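Local structure of myosin regulatory light chain (Physarum polycephalum, 2BL0) at residues 65-68 with 69-72; 9-12 with 13-17; 41-44 with 45-48. The protein is the regulatory light chain of a myosin II, an EF-hand protein that binds a calcium ion and packs against another protein chain of the myosin regulatory domain. All coordinates share one frame; numbering follows the deposited sequence.

Interaction 1: 65-68 with 69-72; sequences LSMM and GRRM
Met68 O is approached by two backbone amides, Met72 N at 2.8 Å and Arg71 N at 3.2 Å. Both bonds are weak because they are bent, the N-H of Met72 meeting the oxygen at only 129°. They lie at the end of helix 61-72, the exiting helix of the EF-hand that holds calcium through residues such as Asp52 and Glu63. Just before, the hydrogen bonding is regular: Gly69 N reaches Leu65 O at 2.9 Å, and Arg70 N binds Ser66 O.

Among the side chains, Met68 and Met72 run side by side and point the same way. Met68 curls round twice (chi2 -64°, chi3 -68°), which brings its CE to 3.7 Å from Met72 SD. Phe8 of helix 3-15 touches both of them, and Met68 and Met72 each also pack on an aromatic side chain of another protein chain.

Arg70 and Met67 cross at a slant. An unstaggered chi3 turns the guanidinium of Arg70 back toward the preceding turn, where Met67 O sits 3.9 Å above one face, displaced from the centre of the group. Arg71 instead sends NH1 to a backbone hydrogen bond on the other protein chain and makes a cation-pi contact with an aromatic side chain of that chain. On the Arg70 side, CG lies 3.2 Å from Ser66 O, and NH2 comes to 3.7 Å from Met67 CG.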
loop_
_atom_site.group_PDB
_atom_site.type_symbol
_atom_site.label_atom_id
_atom_site.label_comp_id
_atom_site.label_asym_id
_atom_site.label_seq_id
_atom_site.Cartn_x
_atom_site.Cartn_y
_atom_site.Cartn_z
ATOM N N LEU C 65 -11.446 -26.174 2.369
ATOM C CA LEU C 65 -11.208 -24.753 2.629
ATOM C C LEU C 65 -9.869 -24.510 3.287
ATOM O O LEU C 65 -9.109 -23.611 2.866
ATOM C CB LEU C 65 -12.302 -24.162 3.532
ATOM C CG LEU C 65 -12.178 -22.657 3.818
ATOM C CD1 LEU C 65 -12.173 -21.892 2.493
ATOM C CD2 LEU C 65 -13.293 -22.172 4.746
ATOM N N SER C 66 -9.575 -25.277 4.335
ATOM C CA SER C 66 -8.298 -25.145 5.024
ATOM C C SER C 66 -7.113 -25.356 4.053
ATOM O O SER C 66 -6.121 -24.594 4.077
ATOM C CB SER C 66 -8.201 -26.121 6.203
ATOM O OG SER C 66 -6.920 -26.021 6.834
ATOM N N MET C 67 -7.230 -26.367 3.201
ATOM C CA MET C 67 -6.157 -26.721 2.272
ATOM C C MET C 67 -5.952 -25.643 1.215
ATOM O O MET C 67 -4.805 -25.195 0.986
ATOM C CB MET C 67 -6.436 -28.082 1.627
ATOM C CG MET C 67 -5.453 -28.459 0.506
ATOM S SD MET C 67 -6.064 -29.782 -0.476
ATOM C CE MET C 67 -7.356 -28.971 -1.387
ATOM N N MET C 68 -7.049 -25.202 0.599
ATOM C CA MET C 68 -6.982 -24.199 -0.455
ATOM C C MET C 68 -6.469 -22.875 0.123
ATOM O O MET C 68 -5.637 -22.213 -0.493
ATOM C CB MET C 68 -8.341 -23.994 -1.116
ATOM C CG MET C 68 -8.876 -25.204 -1.870
ATOM S SD MET C 68 -7.840 -25.654 -3.264
ATOM C CE MET C 68 -8.075 -24.352 -4.334
ATOM N N GLY C 69 -6.985 -22.506 1.296
ATOM C CA GLY C 69 -6.514 -21.333 2.032
ATOM C C GLY C 69 -5.027 -21.321 2.324
ATOM O O GLY C 69 -4.369 -20.285 2.164
ATOM N N ARG C 70 -4.486 -22.469 2.729
ATOM C CA ARG C 70 -3.063 -22.595 3.036
ATOM C C ARG C 70 -2.235 -22.229 1.799
ATOM O O ARG C 70 -1.283 -21.460 1.891
ATOM C CB ARG C 70 -2.722 -24.020 3.510
ATOM C CG ARG C 70 -3.055 -24.320 5.001
ATOM C CD ARG C 70 -2.799 -25.792 5.479
ATOM N NE ARG C 70 -3.030 -26.817 4.443
ATOM C CZ ARG C 70 -2.136 -27.191 3.507
ATOM N NH1 ARG C 70 -0.923 -26.643 3.447
ATOM N NH2 ARG C 70 -2.460 -28.118 2.613
ATOM N N ARG C 71 -2.641 -22.722 0.637
ATOM C CA ARG C 71 -1.864 -22.529 -0.576
ATOM C C ARG C 71 -2.174 -21.209 -1.281
ATOM O O ARG C 71 -1.326 -20.699 -2.010
ATOM C CB ARG C 71 -2.071 -23.714 -1.540
ATOM C CG ARG C 71 -1.698 -25.075 -0.977
ATOM C CD ARG C 71 -0.193 -25.319 -0.814
ATOM N NE ARG C 71 0.528 -25.370 -2.094
ATOM C CZ ARG C 71 0.767 -26.473 -2.815
ATOM N NH1 ARG C 71 1.426 -26.371 -3.962
ATOM N NH2 ARG C 71 0.352 -27.674 -2.414
ATOM N N MET C 72 -3.372 -20.650 -1.072
ATOM C CA MET C 72 -3.848 -19.519 -1.874
ATOM C C MET C 72 -4.224 -18.253 -1.088
ATOM O O MET C 72 -4.768 -17.301 -1.667
ATOM C CB MET C 72 -5.057 -19.951 -2.701
ATOM C CG MET C 72 -4.741 -21.003 -3.729
ATOM S SD MET C 72 -6.125 -21.241 -4.901
ATOM C CE MET C 72 -6.239 -19.673 -5.641
#

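Interaction 2: 9-12 with 13-17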
loop_
_atom_site.group_PDB
_atom_site.type_symbol
_atom_site.label_atom_id
_atom_site.label_comp_id
_atom_site.label_asym_id
_atom_site.label_seq_id
_atom_site.Cartn_x
_atom_site.Cartn_y
_atom_site.Cartn_z
ATOM N N LYS C 9 -16.066 -22.126 -1.687
ATOM C CA LYS C 9 -17.295 -22.860 -1.404
ATOM C C LYS C 9 -18.025 -23.167 -2.713
ATOM O O LYS C 9 -18.499 -24.275 -2.898
ATOM C CB LYS C 9 -18.190 -22.077 -0.421
ATOM C CG LYS C 9 -19.516 -22.746 -0.047
ATOM C CD LYS C 9 -19.322 -23.991 0.788
ATOM C CE LYS C 9 -20.635 -24.721 1.069
ATOM N NZ LYS C 9 -20.479 -26.194 0.886
ATOM N N GLU C 10 -18.072 -22.195 -3.625
ATOM C CA GLU C 10 -18.701 -22.395 -4.926
ATOM C C GLU C 10 -18.009 -23.527 -5.691
ATOM O O GLU C 10 -18.669 -24.372 -6.276
ATOM C CB GLU C 10 -18.712 -21.087 -5.736
ATOM C CG GLU C 10 -19.711 -20.071 -5.210
ATOM C CD GLU C 10 -19.548 -18.674 -5.788
ATOM O OE1 GLU C 10 -18.602 -18.440 -6.562
ATOM O OE2 GLU C 10 -20.384 -17.798 -5.454
ATOM N N ALA C 11 -16.679 -23.559 -5.649
ATOM C CA ALA C 11 -15.906 -24.605 -6.309
ATOM C C ALA C 11 -16.200 -25.953 -5.696
ATOM O O ALA C 11 -16.405 -26.931 -6.404
ATOM C CB ALA C 11 -14.430 -24.313 -6.233
ATOM N N PHE C 12 -16.177 -26.021 -4.364
ATOM C CA PHE C 12 -16.467 -27.266 -3.672
ATOM C C PHE C 12 -17.856 -27.793 -4.088
ATOM O O PHE C 12 -18.054 -28.994 -4.318
ATOM C CB PHE C 12 -16.407 -27.056 -2.159
ATOM C CG PHE C 12 -16.626 -28.316 -1.366
ATOM C CD1 PHE C 12 -15.568 -29.158 -1.080
ATOM C CD2 PHE C 12 -17.897 -28.654 -0.931
ATOM C CE1 PHE C 12 -15.780 -30.332 -0.349
ATOM C CE2 PHE C 12 -18.126 -29.821 -0.218
ATOM C CZ PHE C 12 -17.055 -30.656 0.077
ATOM N N GLU C 13 -18.819 -26.883 -4.160
ATOM C CA GLU C 13 -20.184 -27.239 -4.542
ATOM C C GLU C 13 -20.202 -27.851 -5.952
ATOM O O GLU C 13 -20.914 -28.821 -6.196
ATOM C CB GLU C 13 -21.115 -26.023 -4.463
ATOM C CG GLU C 13 -21.497 -25.630 -3.041
ATOM C CD GLU C 13 -22.128 -26.770 -2.277
ATOM O OE1 GLU C 13 -23.263 -27.157 -2.606
ATOM O OE2 GLU C 13 -21.465 -27.292 -1.366
ATOM N N LEU C 14 -19.415 -27.302 -6.869
ATOM C CA LEU C 14 -19.342 -27.859 -8.229
ATOM C C LEU C 14 -18.727 -29.239 -8.190
ATOM O O LEU C 14 -19.142 -30.131 -8.933
ATOM C CB LEU C 14 -18.503 -26.983 -9.178
ATOM C CG LEU C 14 -19.112 -25.701 -9.718
ATOM C CD1 LEU C 14 -18.223 -25.166 -10.846
ATOM C CD2 LEU C 14 -20.547 -25.902 -10.210
ATOM N N PHE C 15 -17.749 -29.435 -7.303
ATOM C CA PHE C 15 -17.099 -30.735 -7.151
ATOM C C PHE C 15 -17.969 -31.751 -6.382
ATOM O O PHE C 15 -17.603 -32.933 -6.295
ATOM C CB PHE C 15 -15.745 -30.596 -6.448
ATOM C CG PHE C 15 -14.789 -29.618 -7.116
ATOM C CD1 PHE C 15 -14.873 -29.325 -8.484
ATOM C CD2 PHE C 15 -13.810 -28.986 -6.372
ATOM C CE1 PHE C 15 -14.024 -28.423 -9.070
ATOM C CE2 PHE C 15 -12.947 -28.095 -6.956
ATOM C CZ PHE C 15 -13.041 -27.810 -8.301
ATOM N N ASP C 16 -19.067 -31.277 -5.795
ATOM C CA ASP C 16 -19.990 -32.095 -5.011
ATOM C C ASP C 16 -21.260 -32.272 -5.866
ATOM O O ASP C 16 -22.378 -31.962 -5.434
ATOM C CB ASP C 16 -20.289 -31.395 -3.673
ATOM C CG ASP C 16 -21.306 -32.138 -2.805
ATOM O OD1 ASP C 16 -21.377 -33.379 -2.865
ATOM O OD2 ASP C 16 -22.068 -31.556 -2.009
ATOM N N SER C 17 -21.083 -32.761 -7.089
ATOM C CA SER C 17 -22.206 -32.840 -8.030
ATOM C C SER C 17 -23.156 -34.015 -7.729
ATOM O O SER C 17 -24.205 -34.146 -8.358
ATOM C CB SER C 17 -21.735 -32.832 -9.499
ATOM O OG SER C 17 -20.856 -33.894 -9.811
#
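Lys9 NZ and Glu13 OE2 form a salt bridge of 2.7 Å between residues four apart on helix 3-15, the entering helix of the first EF-hand. The ammonium arrives from above the carboxylate plane, 41° out of it. Glu13 OE2 also lies in the plane of the Phe12 ring at its edge, 3.8 Å from Phe12 CD2.

Backbone hydrogen bonds keep the regular i to i+4 pattern: Glu13 N to Lys9 O at 2.9 Å, Leu14 N to Glu10 O, and Phe15 N to Ala11 O at 3.0 Å.

The apolar contacts within the helix involve Phe15. With CG beside its own backbone N (chi1 -55°), the ring swings over the preceding turn, and Ala11 O stands 3.2 Å above one face, off the ring centre. Ala11 CB adds an apolar contact, 4.1 Å from Phe15 CE2. A serine here would probably lose the apolar contact with Ala11 CB and leave Ala11 O without the ring that covers it.

Asp16, whose CB is 3.3 Å from Phe12 O, turns its carboxylate to Thr20 N and Gly21 N in the loop that follows. Around this helix end, Phe12 meets Phe61 edge-to-face, Phe15 touches Phe64 of helix 61-72, and both rings rest on Ile23 of strand 22-24.

Interaction 3: 41-44 with 45-48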
loop_
_atom_site.group_PDB
_atom_site.type_symbol
_atom_site.label_atom_id
_atom_site.label_comp_id
_atom_site.label_asym_id
_atom_site.label_seq_id
_atom_site.Cartn_x
_atom_site.Cartn_y
_atom_site.Cartn_z
ATOM N N PRO C 41 -1.379 -41.973 -10.500
ATOM C CA PRO C 41 -1.839 -42.603 -9.250
ATOM C C PRO C 41 -1.228 -42.037 -7.966
ATOM O O PRO C 41 -1.987 -41.758 -7.042
ATOM C CB PRO C 41 -1.445 -44.066 -9.435
ATOM C CG PRO C 41 -1.454 -44.269 -10.922
ATOM C CD PRO C 41 -0.966 -42.981 -11.500
ATOM N N ALA C 42 0.098 -41.889 -7.903
ATOM C CA ALA C 42 0.755 -41.384 -6.693
ATOM C C ALA C 42 0.323 -39.962 -6.379
ATOM O O ALA C 42 0.079 -39.636 -5.232
ATOM C CB ALA C 42 2.275 -41.444 -6.815
ATOM N N ALA C 43 0.265 -39.120 -7.404
ATOM C CA ALA C 43 -0.186 -37.748 -7.226
ATOM C C ALA C 43 -1.664 -37.681 -6.826
ATOM O O ALA C 43 -2.032 -36.790 -6.090
ATOM C CB ALA C 43 0.084 -36.922 -8.490
ATOM N N PHE C 44 -2.496 -38.621 -7.282
ATOM C CA PHE C 44 -3.908 -38.656 -6.881
ATOM C C PHE C 44 -4.057 -38.955 -5.403
ATOM O O PHE C 44 -4.781 -38.270 -4.690
ATOM C CB PHE C 44 -4.716 -39.689 -7.676
ATOM C CG PHE C 44 -6.142 -39.818 -7.212
ATOM C CD1 PHE C 44 -7.108 -38.931 -7.667
ATOM C CD2 PHE C 44 -6.504 -40.780 -6.277
ATOM C CE1 PHE C 44 -8.407 -39.027 -7.233
ATOM C CE2 PHE C 44 -7.803 -40.874 -5.822
ATOM C CZ PHE C 44 -8.765 -39.990 -6.306
ATOM N N ASN C 45 -3.387 -39.996 -4.925
ATOM C CA ASN C 45 -3.463 -40.320 -3.511
ATOM C C ASN C 45 -2.942 -39.174 -2.667
ATOM O O ASN C 45 -3.526 -38.860 -1.631
ATOM C CB ASN C 45 -2.687 -41.612 -3.189
ATOM C CG ASN C 45 -3.362 -42.837 -3.747
ATOM O OD1 ASN C 45 -4.588 -42.873 -3.878
ATOM N ND2 ASN C 45 -2.572 -43.846 -4.103
ATOM N N GLU C 46 -1.874 -38.526 -3.135
ATOM C CA GLU C 46 -1.291 -37.373 -2.433
ATOM C C GLU C 46 -2.300 -36.231 -2.346
ATOM O O GLU C 46 -2.488 -35.648 -1.286
ATOM C CB GLU C 46 -0.028 -36.906 -3.165
ATOM C CG GLU C 46 0.621 -35.613 -2.703
ATOM C CD GLU C 46 1.825 -35.257 -3.571
ATOM O OE1 GLU C 46 1.661 -35.062 -4.805
ATOM O OE2 GLU C 46 2.946 -35.196 -3.033
ATOM N N MET C 47 -2.967 -35.928 -3.454
ATOM C CA MET C 47 -3.889 -34.789 -3.471
ATOM C C MET C 47 -5.113 -35.096 -2.605
ATOM O O MET C 47 -5.615 -34.218 -1.909
ATOM C CB MET C 47 -4.263 -34.355 -4.895
ATOM C CG MET C 47 -5.512 -35.022 -5.523
ATOM S SD MET C 47 -5.777 -34.524 -7.230
ATOM C CE MET C 47 -6.579 -33.032 -7.018
ATOM N N PHE C 48 -5.573 -36.348 -2.617
ATOM C CA PHE C 48 -6.744 -36.705 -1.826
ATOM C C PHE C 48 -6.420 -36.593 -0.332
ATOM O O PHE C 48 -7.186 -36.024 0.445
ATOM C CB PHE C 48 -7.299 -38.102 -2.154
ATOM C CG PHE C 48 -8.591 -38.383 -1.440
ATOM C CD1 PHE C 48 -9.800 -37.948 -1.968
ATOM C CD2 PHE C 48 -8.589 -38.998 -0.202
ATOM C CE1 PHE C 48 -10.986 -38.135 -1.282
ATOM C CE2 PHE C 48 -9.766 -39.182 0.499
ATOM C CZ PHE C 48 -10.975 -38.753 -0.049
HETATM O O HOH W 1 -0.672 -34.501 -5.858
#
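Glu46 starts its path on the backbone of the preceding turn, its CB lying 3.4 Å from Ala42 O and almost as close to Ala43 O. CG is anti to the backbone N (chi1 172°) and the chain continues extended, carrying the carboxylate alongside Ala43. There Glu46 OE1 comes to 4.1 Å from Ala43 CA. At the tip a water donates to Glu46 OE1 at 2.6 Å and to Ala43 O at 2.7 Å, bridging side chain and backbone. Ala43 O is thus gripped twice, since Met47 N also binds it, at 2.9 Å.

The helix concerned, 41-51, is the entering helix of the calcium-binding EF-hand, and its regular backbone bonding continues through Asn45 N to Pro41 O and Phe48 N to Phe44 O. On another side of it, Asn45 and the Phe44 ring cross at about a right angle, amide and ring planes 65° apart. Asn45 OD1 lies 3.7 Å from Phe44 CD2 and accepts a hydrogen bond from Lys25 NZ. The Phe44 ring packs on Leu28, Gln29 and Leu32 of helix 25-35. Met47 O is hydrogen-bonded to an aromatic side chain of another protein chain.

In the fold
In chain order interaction 2 comes first, on the entering helix of one EF-hand; interactions 3 and 1 follow, on the entering and exiting helices of the next. Their centres are 15 Å (1 and 2), 17 Å (1 and 3) and 20 Å (2 and 3) apart, and none touches another: the nearest atoms of interactions 1 and 3 are about 5 Å apart. Helices 3-15 and 61-72 nevertheless pack on each other, at Phe8 and at the Phe61 and Phe64 end of helix 61-72. The calcium ion is about 7, 9 and 11 Å from the side chains of Phe48, Phe12 and Ser66. None of the three interactions supplies a ligand; Asp52, Thr54, Asn56, Lys58 and Glu63 do.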